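Local coordinates for GCN5-related N-acetyltransferase (Kribbella flavida, PDB 4MY0), which binds acetyl-coenzyme A and probably transfers its acetyl group to amines, with aminoglycosides as possible acceptors, at residues Arg294-Ile308 with Gly318-Leu331. Residues are numbered along the deposited sequence; the frame is centred on the assembly and turned at random.
Sequences RGFAPGAAAEVDLLI and GRWHLSVADGTGEL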
# COMPACT_ATOMS: atom_id res chain seq x y z
N ARG C 294 29.78 -7.05 -36.89
CA ARG C 294 28.62 -7.79 -36.39
C ARG C 294 28.71 -9.28 -36.72
O ARG C 294 29.26 -9.65 -37.76
CB ARG C 294 27.32 -7.24 -37.00
CG ARG C 294 26.05 -7.67 -36.24
CD ARG C 294 24.79 -7.21 -36.95
NE ARG C 294 23.60 -7.21 -36.08
CZ ARG C 294 22.87 -8.29 -35.81
NH1 ARG C 294 23.22 -9.47 -36.31
NH2 ARG C 294 21.78 -8.21 -35.04
N GLY C 295 28.19 -10.14 -35.85
CA GLY C 295 27.99 -11.53 -36.22
C GLY C 295 26.65 -11.61 -36.94
O GLY C 295 25.74 -10.84 -36.62
N PHE C 296 26.53 -12.50 -37.92
CA PHE C 296 25.26 -12.67 -38.61
C PHE C 296 24.79 -14.11 -38.50
O PHE C 296 25.61 -15.02 -38.34
CB PHE C 296 25.38 -12.27 -40.09
CG PHE C 296 25.46 -10.78 -40.29
CD1 PHE C 296 24.31 -10.03 -40.47
CD2 PHE C 296 26.69 -10.13 -40.29
CE1 PHE C 296 24.38 -8.66 -40.63
CE2 PHE C 296 26.76 -8.75 -40.46
CZ PHE C 296 25.61 -8.02 -40.63
N ALA C 297 23.48 -14.32 -38.58
CA ALA C 297 22.87 -15.63 -38.39
C ALA C 297 23.47 -16.73 -39.28
O ALA C 297 23.61 -16.55 -40.48
CB ALA C 297 21.36 -15.55 -38.60
N PRO C 298 23.81 -17.87 -38.67
CA PRO C 298 24.34 -19.04 -39.39
C PRO C 298 23.44 -19.40 -40.56
O PRO C 298 22.22 -19.45 -40.39
CB PRO C 298 24.28 -20.15 -38.33
CG PRO C 298 24.30 -19.45 -37.02
CD PRO C 298 23.58 -18.15 -37.24
N GLY C 299 24.02 -19.64 -41.73
CA GLY C 299 23.24 -20.05 -42.88
C GLY C 299 22.53 -18.92 -43.61
O GLY C 299 22.13 -19.08 -44.76
N ALA C 300 22.39 -17.78 -42.94
CA ALA C 300 21.75 -16.61 -43.56
C ALA C 300 22.56 -16.08 -44.74
O ALA C 300 23.78 -15.95 -44.67
CB ALA C 300 21.52 -15.51 -42.53
N ALA C 301 21.86 -15.77 -45.82
CA ALA C 301 22.47 -15.15 -46.99
C ALA C 301 21.58 -14.01 -47.48
O ALA C 301 20.35 -14.14 -47.51
CB ALA C 301 22.68 -16.17 -48.08
N ALA C 302 22.20 -12.89 -47.85
CA ALA C 302 21.44 -11.72 -48.29
C ALA C 302 22.27 -10.78 -49.13
O ALA C 302 23.39 -10.42 -48.76
CB ALA C 302 20.87 -10.99 -47.09
N GLU C 303 21.71 -10.37 -50.27
CA GLU C 303 22.28 -9.30 -51.08
C GLU C 303 21.17 -8.29 -51.29
O GLU C 303 20.21 -8.56 -52.01
CB GLU C 303 22.73 -9.84 -52.44
CG GLU C 303 23.68 -11.03 -52.37
CD GLU C 303 25.09 -10.65 -51.96
OE1 GLU C 303 25.89 -11.57 -51.67
OE2 GLU C 303 25.41 -9.45 -51.93
N VAL C 304 21.28 -7.13 -50.65
CA VAL C 304 20.20 -6.16 -50.59
C VAL C 304 20.76 -4.76 -50.55
O VAL C 304 21.72 -4.50 -49.81
CB VAL C 304 19.36 -6.33 -49.29
CG1 VAL C 304 18.30 -5.26 -49.20
CG2 VAL C 304 18.71 -7.70 -49.24
N ASP C 305 20.18 -3.84 -51.31
CA ASP C 305 20.56 -2.43 -51.20
C ASP C 305 19.80 -1.71 -50.07
O ASP C 305 18.65 -2.03 -49.77
CB ASP C 305 20.37 -1.71 -52.53
CG ASP C 305 21.56 -1.88 -53.48
OD1 ASP C 305 22.40 -2.79 -53.25
OD2 ASP C 305 21.66 -1.11 -54.47
N LEU C 306 20.48 -0.75 -49.44
CA LEU C 306 19.87 0.11 -48.43
C LEU C 306 20.15 1.56 -48.81
O LEU C 306 21.28 1.90 -49.18
CB LEU C 306 20.49 -0.15 -47.06
CG LEU C 306 20.44 -1.58 -46.55
CD1 LEU C 306 21.10 -1.67 -45.18
CD2 LEU C 306 18.99 -2.06 -46.50
N LEU C 307 19.13 2.40 -48.73
CA LEU C 307 19.33 3.84 -48.92
C LEU C 307 19.27 4.50 -47.54
O LEU C 307 18.22 4.52 -46.90
CB LEU C 307 18.28 4.44 -49.86
CG LEU C 307 18.42 5.95 -50.08
CD1 LEU C 307 19.81 6.29 -50.64
CD2 LEU C 307 17.33 6.47 -51.00
N ILE C 308 20.40 5.00 -47.07
CA ILE C 308 20.48 5.59 -45.74
C ILE C 308 20.42 7.11 -45.80
O ILE C 308 21.23 7.75 -46.48
CB ILE C 308 21.79 5.16 -45.02
CG1 ILE C 308 21.82 3.65 -44.79
CG2 ILE C 308 21.95 5.92 -43.70
CD1 ILE C 308 23.18 3.14 -44.26
N GLY C 318 23.59 7.78 -48.05
CA GLY C 318 23.69 7.36 -49.45
C GLY C 318 23.26 5.92 -49.64
O GLY C 318 22.72 5.29 -48.71
N ARG C 319 23.50 5.40 -50.84
CA ARG C 319 23.08 4.05 -51.17
C ARG C 319 24.20 3.03 -50.98
O ARG C 319 25.30 3.18 -51.51
CB ARG C 319 22.54 3.97 -52.59
CG ARG C 319 21.93 2.62 -52.90
CD ARG C 319 21.18 2.66 -54.19
NE ARG C 319 20.56 1.39 -54.53
CZ ARG C 319 19.37 1.29 -55.11
NH1 ARG C 319 18.68 2.40 -55.37
NH2 ARG C 319 18.86 0.10 -55.41
N TRP C 320 23.88 1.99 -50.23
CA TRP C 320 24.84 0.96 -49.89
C TRP C 320 24.32 -0.41 -50.30
O TRP C 320 23.11 -0.62 -50.39
CB TRP C 320 25.06 0.98 -48.37
CG TRP C 320 25.64 2.26 -47.85
CD1 TRP C 320 24.95 3.35 -47.40
CD2 TRP C 320 27.03 2.57 -47.70
NE1 TRP C 320 25.83 4.32 -47.00
CE2 TRP C 320 27.11 3.87 -47.17
CE3 TRP C 320 28.22 1.88 -47.98
CZ2 TRP C 320 28.34 4.49 -46.90
CZ3 TRP C 320 29.43 2.50 -47.72
CH2 TRP C 320 29.49 3.79 -47.18
N HIS C 321 25.24 -1.33 -50.56
CA HIS C 321 24.88 -2.71 -50.79
C HIS C 321 25.31 -3.55 -49.59
O HIS C 321 26.47 -3.49 -49.14
CB HIS C 321 25.53 -3.24 -52.06
CG HIS C 321 25.27 -4.70 -52.30
ND1 HIS C 321 24.04 -5.17 -52.71
CD2 HIS C 321 26.06 -5.78 -52.13
CE1 HIS C 321 24.09 -6.49 -52.81
NE2 HIS C 321 25.31 -6.88 -52.46
N LEU C 322 24.38 -4.32 -49.03
CA LEU C 322 24.68 -5.21 -47.93
C LEU C 322 24.86 -6.65 -48.43
O LEU C 322 23.96 -7.21 -49.07
CB LEU C 322 23.59 -5.15 -46.86
CG LEU C 322 23.73 -6.11 -45.67
CD1 LEU C 322 24.89 -5.70 -44.76
CD2 LEU C 322 22.43 -6.19 -44.89
N SER C 323 26.03 -7.22 -48.16
CA SER C 323 26.33 -8.60 -48.54
C SER C 323 26.49 -9.42 -47.26
O SER C 323 27.34 -9.09 -46.42
CB SER C 323 27.62 -8.66 -49.36
OG SER C 323 27.82 -9.94 -49.93
N VAL C 324 25.66 -10.45 -47.10
CA VAL C 324 25.75 -11.32 -45.93
C VAL C 324 25.88 -12.77 -46.36
O VAL C 324 25.06 -13.26 -47.13
CB VAL C 324 24.53 -11.21 -45.03
CG1 VAL C 324 24.64 -12.22 -43.90
CG2 VAL C 324 24.40 -9.78 -44.47
N ALA C 325 26.92 -13.45 -45.87
CA ALA C 325 27.12 -14.87 -46.16
C ALA C 325 28.05 -15.47 -45.12
O ALA C 325 29.02 -14.84 -44.72
CB ALA C 325 27.70 -15.06 -47.55
N ASP C 326 27.72 -16.69 -44.69
CA ASP C 326 28.60 -17.46 -43.80
C ASP C 326 28.94 -16.72 -42.51
O ASP C 326 30.07 -16.77 -42.02
CB ASP C 326 29.89 -17.86 -44.55
CG ASP C 326 29.60 -18.67 -45.80
OD1 ASP C 326 30.27 -18.44 -46.84
OD2 ASP C 326 28.71 -19.55 -45.75
N GLY C 327 27.94 -16.03 -41.97
CA GLY C 327 28.05 -15.42 -40.66
C GLY C 327 28.69 -14.04 -40.64
O GLY C 327 28.77 -13.42 -39.58
N THR C 328 29.15 -13.58 -41.80
CA THR C 328 29.87 -12.31 -41.90
C THR C 328 29.15 -11.34 -42.86
O THR C 328 28.53 -11.77 -43.84
CB THR C 328 31.34 -12.58 -42.35
OG1 THR C 328 32.13 -12.92 -41.21
CG2 THR C 328 31.96 -11.38 -43.04
N GLY C 329 29.22 -10.04 -42.57
CA GLY C 329 28.56 -9.05 -43.41
C GLY C 329 29.48 -7.95 -43.90
O GLY C 329 30.46 -7.60 -43.24
N GLU C 330 29.16 -7.38 -45.06
CA GLU C 330 29.88 -6.23 -45.58
C GLU C 330 28.93 -5.21 -46.20
O GLU C 330 27.99 -5.58 -46.91
CB GLU C 330 30.91 -6.65 -46.63
CG GLU C 330 31.98 -5.60 -46.87
CD GLU C 330 32.96 -5.98 -47.97
OE1 GLU C 330 33.99 -5.28 -48.12
OE2 GLU C 330 32.71 -6.98 -48.69
N LEU C 331 29.20 -3.93 -45.96
CA LEU C 331 28.40 -2.85 -46.54
C LEU C 331 29.27 -2.00 -47.47
O LEU C 331 30.25 -1.40 -47.02
CB LEU C 331 27.86 -1.98 -45.41
CG LEU C 331 26.65 -1.10 -45.70
CD1 LEU C 331 25.42 -1.98 -45.92
CD2 LEU C 331 26.43 -0.12 -44.55
O HOH W 1 30.31 -9.16 -40.15
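Phe296 lies against Val324 and the turn Ala325-Thr328. Its ring takes Val324 CG2 over one face, a CH-pi contact 4.2 Å from the ring centroid, and the CD of Arg294 over the other. Phe296 CE2 comes within 3.5 Å of Gly329 CA, where a side chain would strike the ring. Phe296 N donates to Gly327 O, fastening the loop to this type I' turn. Beyond, strands 302-308 and 318-325 pair as an antiparallel hairpin. On its inner face, Ala302, Val304 and Leu322 pack on helix 371-380.

On the opposite face the Asp305 carboxylate is gripped on both oxygens, Ser334 and Arg336 adding to the hold. His321 ND1 hydrogen-bonds Asp305 OD1 (2.9 Å), carboxylate and ring planes 71° apart, while Arg319 NE forms a salt bridge with Asp305 OD2 (2.7 Å), met on the anti side. With CG of His321 opposite its backbone N (chi1 176°), the ring lies across the neighbouring strand and its NE2 donates to Glu303 OE2 (2.6 Å), nearly coplanar with that carboxylate; Ser323 OG donates to Glu303 OE1. A phenylalanine here would probably leave both carboxylates without their imidazole donor, Glu303 held by Ser323 alone within the hairpin. Carboxylates at both ring nitrogens would probably favour a doubly protonated imidazole, a pull tempered by Arg319 and Arg336, in this sterol carrier protein-like domain.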